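Local coordinates for transcriptional regulator, LacI family (Burkholderia phymatum, PDB 2RGY), which probably regulates transcription in response to a small ligand, perhaps a sugar, bound by a two-lobed core resembling periplasmic binding proteins, at residues D67-V72 and Q258-K263; F95-F100 and P110-G115; V133-G136 and D142-E145. One frame throughout, in Å; residues are numbered along the deposited sequence.

Interaction 1. Residues D67-V72 and Q258-K263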
loop_
_atom_site.group_PDB
_atom_site.type_symbol
_atom_site.label_atom_id
_atom_site.label_comp_id
_atom_site.label_asym_id
_atom_site.label_seq_id
_atom_site.Cartn_x
_atom_site.Cartn_y
_atom_site.Cartn_z
ATOM N N ASP A 67 8.725 25.341 -8.065
ATOM C CA ASP A 67 8.572 26.381 -7.053
ATOM C C ASP A 67 7.542 26.061 -5.981
ATOM O O ASP A 67 6.694 26.898 -5.642
ATOM C CB ASP A 67 8.238 27.726 -7.691
ATOM C CG ASP A 67 9.455 28.394 -8.286
ATOM O OD1 ASP A 67 10.465 28.518 -7.559
ATOM O OD2 ASP A 67 9.397 28.795 -9.470
ATOM N N CYS A 68 7.610 24.843 -5.454
ATOM C CA CYS A 68 6.707 24.456 -4.378
ATOM C C CYS A 68 7.100 25.384 -3.230
ATOM O O CYS A 68 8.272 25.741 -3.110
ATOM C CB CYS A 68 6.947 22.999 -3.990
ATOM S SG CYS A 68 6.490 21.801 -5.263
ATOM N N ASP A 69 6.146 25.794 -2.399
ATOM C CA ASP A 69 6.473 26.687 -1.291
ATOM C C ASP A 69 7.415 26.004 -0.300
ATOM O O ASP A 69 8.258 26.646 0.323
ATOM C CB ASP A 69 5.202 27.140 -0.573
ATOM C CG ASP A 69 4.269 27.911 -1.485
ATOM O OD1 ASP A 69 4.763 28.787 -2.227
ATOM O OD2 ASP A 69 3.050 27.649 -1.450
ATOM N N GLY A 70 7.253 24.696 -0.161
ATOM C CA GLY A 70 8.090 23.921 0.737
ATOM C C GLY A 70 8.196 22.515 0.187
ATOM O O GLY A 70 7.364 22.105 -0.622
ATOM N N VAL A 71 9.207 21.769 0.610
ATOM C CA VAL A 71 9.362 20.410 0.123
ATOM C C VAL A 71 9.608 19.421 1.258
ATOM O O VAL A 71 10.485 19.635 2.104
ATOM C CB VAL A 71 10.526 20.311 -0.881
ATOM C CG1 VAL A 71 10.629 18.887 -1.406
ATOM C CG2 VAL A 71 10.315 21.289 -2.019
ATOM N N VAL A 72 8.811 18.354 1.279
ATOM C CA VAL A 72 8.942 17.307 2.284
ATOM C C VAL A 72 9.700 16.167 1.617
ATOM O O VAL A 72 9.330 15.707 0.536
ATOM C CB VAL A 72 7.569 16.787 2.759
ATOM C CG1 VAL A 72 7.766 15.693 3.789
ATOM C CG2 VAL A 72 6.747 17.932 3.351
ATOM N N GLN A 258 6.691 27.636 8.772
ATOM C CA GLN A 258 7.693 28.403 8.043
ATOM C C GLN A 258 7.161 28.963 6.724
ATOM O O GLN A 258 7.505 30.084 6.338
ATOM C CB GLN A 258 8.910 27.524 7.735
ATOM C CG GLN A 258 9.229 26.452 8.765
ATOM C CD GLN A 258 9.691 27.015 10.095
ATOM O OE1 GLN A 258 10.674 27.754 10.158
ATOM N NE2 GLN A 258 8.992 26.652 11.172
ATOM N N CYS A 259 6.327 28.182 6.040
ATOM C CA CYS A 259 5.779 28.563 4.740
ATOM C C CYS A 259 4.551 29.453 4.726
ATOM O O CYS A 259 4.501 30.431 3.973
ATOM C CB CYS A 259 5.417 27.321 3.926
ATOM S SG CYS A 259 6.777 26.362 3.285
ATOM N N TYR A 260 3.561 29.111 5.547
ATOM C CA TYR A 260 2.315 29.854 5.543
ATOM C C TYR A 260 1.903 30.646 6.776
ATOM O O TYR A 260 0.773 31.130 6.841
ATOM C CB TYR A 260 1.188 28.905 5.144
ATOM C CG TYR A 260 1.495 28.105 3.892
ATOM C CD1 TYR A 260 1.729 28.742 2.679
ATOM C CD2 TYR A 260 1.524 26.711 3.916
ATOM C CE1 TYR A 260 1.982 28.015 1.518
ATOM C CE2 TYR A 260 1.775 25.976 2.759
ATOM C CZ TYR A 260 2.002 26.634 1.562
ATOM O OH TYR A 260 2.226 25.921 0.402
ATOM N N GLY A 261 2.790 30.777 7.753
ATOM C CA GLY A 261 2.451 31.570 8.918
ATOM C C GLY A 261 1.564 30.963 9.989
ATOM O O GLY A 261 1.040 31.698 10.838
ATOM N N THR A 262 1.377 29.645 9.965
ATOM C CA THR A 262 0.571 28.994 10.987
ATOM C C THR A 262 1.387 29.030 12.272
ATOM O O THR A 262 2.573 29.347 12.240
ATOM C CB THR A 262 0.288 27.529 10.630
ATOM O OG1 THR A 262 1.491 26.924 10.138
ATOM C CG2 THR A 262 -0.792 27.441 9.577
ATOM N N LYS A 263 0.760 28.719 13.401
ATOM C CA LYS A 263 1.475 28.712 14.670
ATOM C C LYS A 263 1.306 27.413 15.457
ATOM O O LYS A 263 0.952 27.422 16.632
ATOM C CB LYS A 263 1.057 29.909 15.535
ATOM C CG LYS A 263 2.033 31.079 15.458
ATOM C CD LYS A 263 1.737 31.989 14.285
ATOM C CE LYS A 263 2.995 32.713 13.777
ATOM N NZ LYS A 263 3.797 33.426 14.822
#
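Asp-69 and Tyr-260 both hold CG opposite their own carbonyl carbon (chi1 -61° and -50°), and this brings the carboxylate to the far end of the phenol. Tyr-260 OH donates a hydrogen bond of 2.7 Å to Asp-69 OD2, which uses its anti lone pair, away from the other carboxylate oxygen. Asp-69 OD2 lies in the plane of the ring, at its edge, and is 3.2 Å from Tyr-260 CE1. The carboxylate plane stands nearly upright to the ring plane, 88° apart.

The sulfur of Cys-259 makes the second touch. Cys-259 SG lies 3.3 Å from Asp-69 O and 3.8 Å from Gly-70 CA. Gly-70 has no side chain, and the sulfur sits close against its backbone. Cys-259 CB covers one face of the Tyr-260 ring, 3.8 Å above its centre. Arg-39 adds a cation-pi contact to this ring.

The carboxylate of Asp-69 is held by more than the phenol. OD1 accepts from Leu-8 N, and OD2 also from Gly-9 N and, weakly, Ile-10 N. These bonds fix the rotation of the carboxylate and would probably favour its charged form. Asp-69 thus ties the chain entering strand 10-14 to the last turn of helix 244-260. That helix ends after Tyr-260, and Gly-261 leaves it with positive phi. The contact joins the chain entering strand 70-73 to the C-terminal end of helix 244-260, in the parallel sheet and helix layer of the first lobe, as in the Rossmann-like lobes of periplasmic binding proteins and LacI-family regulators.

Interaction 2. Residues F95-F100 and P110-G115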
loop_
_atom_site.group_PDB
_atom_site.type_symbol
_atom_site.label_atom_id
_atom_site.label_comp_id
_atom_site.label_asym_id
_atom_site.label_seq_id
_atom_site.Cartn_x
_atom_site.Cartn_y
_atom_site.Cartn_z
ATOM N N PHE A 95 13.055 17.001 6.419
ATOM C CA PHE A 95 13.509 15.642 6.159
ATOM C C PHE A 95 12.942 14.650 7.169
ATOM O O PHE A 95 13.056 14.853 8.371
ATOM C CB PHE A 95 15.033 15.599 6.215
ATOM C CG PHE A 95 15.691 16.524 5.247
ATOM C CD1 PHE A 95 15.595 16.297 3.873
ATOM C CD2 PHE A 95 16.386 17.642 5.700
ATOM C CE1 PHE A 95 16.183 17.172 2.955
ATOM C CE2 PHE A 95 16.979 18.530 4.798
ATOM C CZ PHE A 95 16.877 18.293 3.417
ATOM N N LEU A 96 12.346 13.571 6.676
ATOM C CA LEU A 96 11.770 12.556 7.548
ATOM C C LEU A 96 12.672 11.318 7.621
ATOM O O LEU A 96 13.371 10.986 6.663
ATOM C CB LEU A 96 10.399 12.124 7.026
ATOM C CG LEU A 96 9.516 13.180 6.357
ATOM C CD1 LEU A 96 8.287 12.504 5.750
ATOM C CD2 LEU A 96 9.126 14.238 7.360
ATOM N N ASN A 97 12.644 10.649 8.768
ATOM C CA ASN A 97 13.401 9.418 9.005
ATOM C C ASN A 97 14.926 9.438 8.863
ATOM O O ASN A 97 15.546 8.379 8.725
ATOM C CB ASN A 97 12.830 8.296 8.132
ATOM C CG ASN A 97 12.925 6.933 8.799
ATOM O OD1 ASN A 97 12.650 6.791 9.994
ATOM N ND2 ASN A 97 13.292 5.917 8.019
ATOM N N ARG A 98 15.530 10.622 8.867
ATOM C CA ARG A 98 16.990 10.738 8.816
ATOM C C ARG A 98 17.409 12.094 9.354
ATOM O O ARG A 98 16.646 13.055 9.301
ATOM C CB ARG A 98 17.553 10.519 7.405
ATOM C CG ARG A 98 17.174 11.524 6.359
ATOM C CD ARG A 98 17.696 11.030 5.021
ATOM N NE ARG A 98 19.152 10.965 4.993
ATOM C CZ ARG A 98 19.856 10.278 4.099
ATOM N NH1 ARG A 98 19.239 9.578 3.159
ATOM N NH2 ARG A 98 21.185 10.312 4.135
ATOM N N ALA A 99 18.624 12.160 9.883
ATOM C CA ALA A 99 19.138 13.388 10.478
ATOM C C ALA A 99 19.607 14.437 9.474
ATOM O O ALA A 99 19.859 14.134 8.305
ATOM C CB ALA A 99 20.279 13.044 11.449
ATOM N N PHE A 100 19.714 15.676 9.948
ATOM C CA PHE A 100 20.175 16.788 9.130
ATOM C C PHE A 100 20.971 17.732 10.040
ATOM O O PHE A 100 20.479 18.783 10.481
ATOM C CB PHE A 100 18.988 17.510 8.494
ATOM C CG PHE A 100 19.388 18.519 7.466
ATOM C CD1 PHE A 100 20.167 18.139 6.371
ATOM C CD2 PHE A 100 19.029 19.857 7.608
ATOM C CE1 PHE A 100 20.583 19.084 5.426
ATOM C CE2 PHE A 100 19.437 20.816 6.670
ATOM C CZ PHE A 100 20.215 20.432 5.582
ATOM N N PRO A 110 12.339 9.076 14.348
ATOM C CA PRO A 110 12.051 8.367 15.594
ATOM C C PRO A 110 13.350 7.770 16.151
ATOM O O PRO A 110 14.416 7.904 15.546
ATOM C CB PRO A 110 11.063 7.295 15.150
ATOM C CG PRO A 110 11.576 6.935 13.793
ATOM C CD PRO A 110 11.892 8.294 13.180
ATOM N N ASP A 111 13.257 7.115 17.300
ATOM C CA ASP A 111 14.425 6.509 17.921
ATOM C C ASP A 111 14.600 5.070 17.422
ATOM O O ASP A 111 14.145 4.131 18.064
ATOM C CB ASP A 111 14.257 6.526 19.444
ATOM C CG ASP A 111 15.500 6.058 20.172
ATOM O OD1 ASP A 111 15.552 6.200 21.414
ATOM O OD2 ASP A 111 16.423 5.545 19.508
ATOM N N HIS A 112 15.262 4.906 16.278
ATOM C CA HIS A 112 15.475 3.582 15.690
ATOM C C HIS A 112 16.377 2.680 16.531
ATOM O O HIS A 112 16.233 1.458 16.510
ATOM C CB HIS A 112 16.055 3.711 14.278
ATOM C CG HIS A 112 15.082 4.238 13.271
ATOM N ND1 HIS A 112 13.878 3.620 13.005
ATOM C CD2 HIS A 112 15.127 5.330 12.470
ATOM C CE1 HIS A 112 13.224 4.310 12.087
ATOM N NE2 HIS A 112 13.960 5.352 11.746
ATOM N N ARG A 113 17.308 3.283 17.265
ATOM C CA ARG A 113 18.219 2.516 18.112
ATOM C C ARG A 113 17.349 1.770 19.114
ATOM O O ARG A 113 17.455 0.558 19.277
ATOM C CB ARG A 113 19.172 3.464 18.842
ATOM C CG ARG A 113 20.349 2.803 19.531
ATOM C CD ARG A 113 21.176 3.866 20.243
ATOM N NE ARG A 113 22.611 3.608 20.164
ATOM C CZ ARG A 113 23.540 4.343 20.781
ATOM N NH1 ARG A 113 23.185 5.389 21.526
ATOM N NH2 ARG A 113 24.829 4.021 20.672
ATOM N N ARG A 114 16.466 2.517 19.765
ATOM C CA ARG A 114 15.550 1.954 20.743
ATOM C C ARG A 114 14.635 0.931 20.069
ATOM O O ARG A 114 14.250 -0.070 20.672
ATOM C CB ARG A 114 14.719 3.076 21.368
ATOM C CG ARG A 114 13.563 2.617 22.218
ATOM C CD ARG A 114 13.998 1.903 23.472
ATOM N NE ARG A 114 12.842 1.673 24.327
ATOM C CZ ARG A 114 12.886 1.068 25.510
ATOM N NH1 ARG A 114 14.045 0.626 25.988
ATOM N NH2 ARG A 114 11.766 0.907 26.215
ATOM N N GLY A 115 14.283 1.200 18.817
ATOM C CA GLY A 115 13.426 0.287 18.080
ATOM C C GLY A 115 14.090 -1.068 17.908
ATOM O O GLY A 115 13.468 -2.097 18.154
#
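Asn-97 and Pro-110 bring the backbones closest, 6.8 Å between CA atoms, where the chain leaves strand 93-96 through the positive phi of Asn-97 and later approaches helix 112-125. The main bond runs between side chains. His-112 NE2 donates to Asn-97 OD1 over 2.6 Å, with an N-H...O angle of 154°. The oxygen lies in the plane of the imidazole, at its edge. At the amide end, the donor is tilted 32° from the carbonyl plane. Amide and ring are turned 81° apart.

Pro-110 flanks this bond. Pro-110 CD is 3.6 Å from Asn-97 OD1, and its CG rests over the rim of one imidazole face, 3.4 Å above the plane. The other ring nitrogen, ND1, bonds to Tyr-224 OH. Both nitrogens are therefore engaged, and the rotation of the buried ring is fixed. Asp-111 is the N-cap of the helix: its OD2 accepts from Arg-114 N at 3.0 Å, from above the carboxylate plane. The Asn-97 to His-112 bond joins the end of strand 93-96 in the first lobe to the start of helix 112-125 in the second, where the chain passes between the lobes, consistent with the hinge side of a LacI-family core.

Interaction 3. Residues V133-G136 and D142-E145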
loop_
_atom_site.group_PDB
_atom_site.type_symbol
_atom_site.label_atom_id
_atom_site.label_comp_id
_atom_site.label_asym_id
_atom_site.label_seq_id
_atom_site.Cartn_x
_atom_site.Cartn_y
_atom_site.Cartn_z
ATOM N N VAL A 133 18.744 -12.248 11.185
ATOM C CA VAL A 133 18.243 -10.943 10.777
ATOM C C VAL A 133 18.225 -10.719 9.265
ATOM O O VAL A 133 19.165 -11.077 8.561
ATOM C CB VAL A 133 19.083 -9.803 11.384
ATOM C CG1 VAL A 133 18.514 -8.467 10.945
ATOM C CG2 VAL A 133 19.117 -9.908 12.909
ATOM N N ILE A 134 17.138 -10.132 8.780
ATOM C CA ILE A 134 17.000 -9.787 7.370
ATOM C C ILE A 134 16.848 -8.274 7.431
ATOM O O ILE A 134 15.834 -7.773 7.907
ATOM C CB ILE A 134 15.736 -10.411 6.739
ATOM C CG1 ILE A 134 15.911 -11.927 6.613
ATOM C CG2 ILE A 134 15.483 -9.786 5.369
ATOM C CD1 ILE A 134 14.691 -12.637 6.071
ATOM N N SER A 135 17.861 -7.545 6.976
ATOM C CA SER A 135 17.802 -6.091 7.046
ATOM C C SER A 135 17.596 -5.370 5.726
ATOM O O SER A 135 17.415 -5.991 4.674
ATOM C CB SER A 135 19.071 -5.549 7.710
ATOM O OG SER A 135 20.128 -5.380 6.771
ATOM N N GLY A 136 17.606 -4.040 5.811
ATOM C CA GLY A 136 17.470 -3.218 4.633
ATOM C C GLY A 136 18.881 -2.926 4.180
ATOM O O GLY A 136 19.824 -3.513 4.713
ATOM N N ASP A 142 18.703 4.716 8.776
ATOM C CA ASP A 142 17.631 4.269 9.648
ATOM C C ASP A 142 17.811 2.775 9.916
ATOM O O ASP A 142 17.420 2.267 10.971
ATOM C CB ASP A 142 16.274 4.532 8.998
ATOM C CG ASP A 142 16.211 4.040 7.563
ATOM O OD1 ASP A 142 17.164 4.312 6.798
ATOM O OD2 ASP A 142 15.207 3.394 7.196
ATOM N N ASN A 143 18.428 2.078 8.965
ATOM C CA ASN A 143 18.645 0.648 9.112
ATOM C C ASN A 143 19.839 0.377 10.008
ATOM O O ASN A 143 19.786 -0.489 10.878
ATOM C CB ASN A 143 18.860 0.003 7.743
ATOM C CG ASN A 143 19.007 -1.508 7.826
ATOM O OD1 ASN A 143 20.118 -2.040 7.840
ATOM N ND2 ASN A 143 17.883 -2.201 7.897
ATOM N N VAL A 144 20.912 1.129 9.807
ATOM C CA VAL A 144 22.112 0.945 10.604
ATOM C C VAL A 144 21.885 1.140 12.106
ATOM O O VAL A 144 22.419 0.385 12.918
ATOM C CB VAL A 144 23.230 1.894 10.136
ATOM C CG1 VAL A 144 24.470 1.712 11.007
ATOM C CG2 VAL A 144 23.566 1.601 8.682
ATOM N N GLU A 145 21.094 2.145 12.473
ATOM C CA GLU A 145 20.833 2.420 13.885
ATOM C C GLU A 145 19.864 1.406 14.450
ATOM O O GLU A 145 19.886 1.091 15.629
ATOM C CB GLU A 145 20.296 3.837 14.050
ATOM C CG GLU A 145 21.413 4.856 14.177
ATOM C CD GLU A 145 21.033 6.214 13.645
ATOM O OE1 GLU A 145 19.931 6.699 14.008
ATOM O OE2 GLU A 145 21.838 6.804 12.876
#
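The side chain of Asn-143 reaches from its helix onto Ser-135, the last residue of the strand, and Gly-136 just after it. Asn-143 CG is 3.5 Å from Gly-136 N, and the amide atom modelled as ND2 is 2.8 Å from the same nitrogen. The oxygen and nitrogen of this amide are probably exchanged in the model, and the polarity of the approach is doubtful. Its position is clearer. Ser-135 CB lies almost equally far from the two amide ends of Asn-143, 3.6 Å from ND2 and 3.7 Å from OD1. The helix side chain extends to this spot because CG is anti to the backbone N, chi1 -176°.

Ser-135 turns its hydroxyl to its own chain. Ser-135 OG donates a hydrogen bond of 2.8 Å to Gly-136 O, in the carbonyl plane and on a lone pair.

Strand 131-135, helix 141-155 and strand 166-168 form a beta-alpha-beta unit of the second lobe. The contact joins the C-terminal end of the strand to the first turn of the helix, across the loop between them.

Further out, Phe-171 and Ala-196 pack on Asn-143, and Leu-147 and Leu-166 touch Ser-135. The strand is held on both flanks by backbone bonds, Ser-135 with Ile-167 and Ile-134 with Phe-194 and Ala-196. One residue before Asn-143, Asp-142 forms a salt bridge to Arg-146 and meets His-76.

How the interactions relate
Interaction 1 lies at the far end of the first lobe, its centre about 32 Å from that of interaction 3, and is partly buried. Interaction 3 is wholly buried in the second lobe. Interaction 2 is partly buried and stands between the lobes. It shares the first-lobe sheet with interaction 1, where Val-72 packs on Leu-96 in neighbouring strands. It also meets interaction 3: Asn-97 and His-112 both touch Asp-142. The chemistry changes with place. A carboxylate takes a phenol and several backbone N-H groups in 67-72/258-263, an imidazole donates to a side-chain amide oxygen between the lobes in 95-100/110-115, and an amide meets backbone in 133-136/142-145.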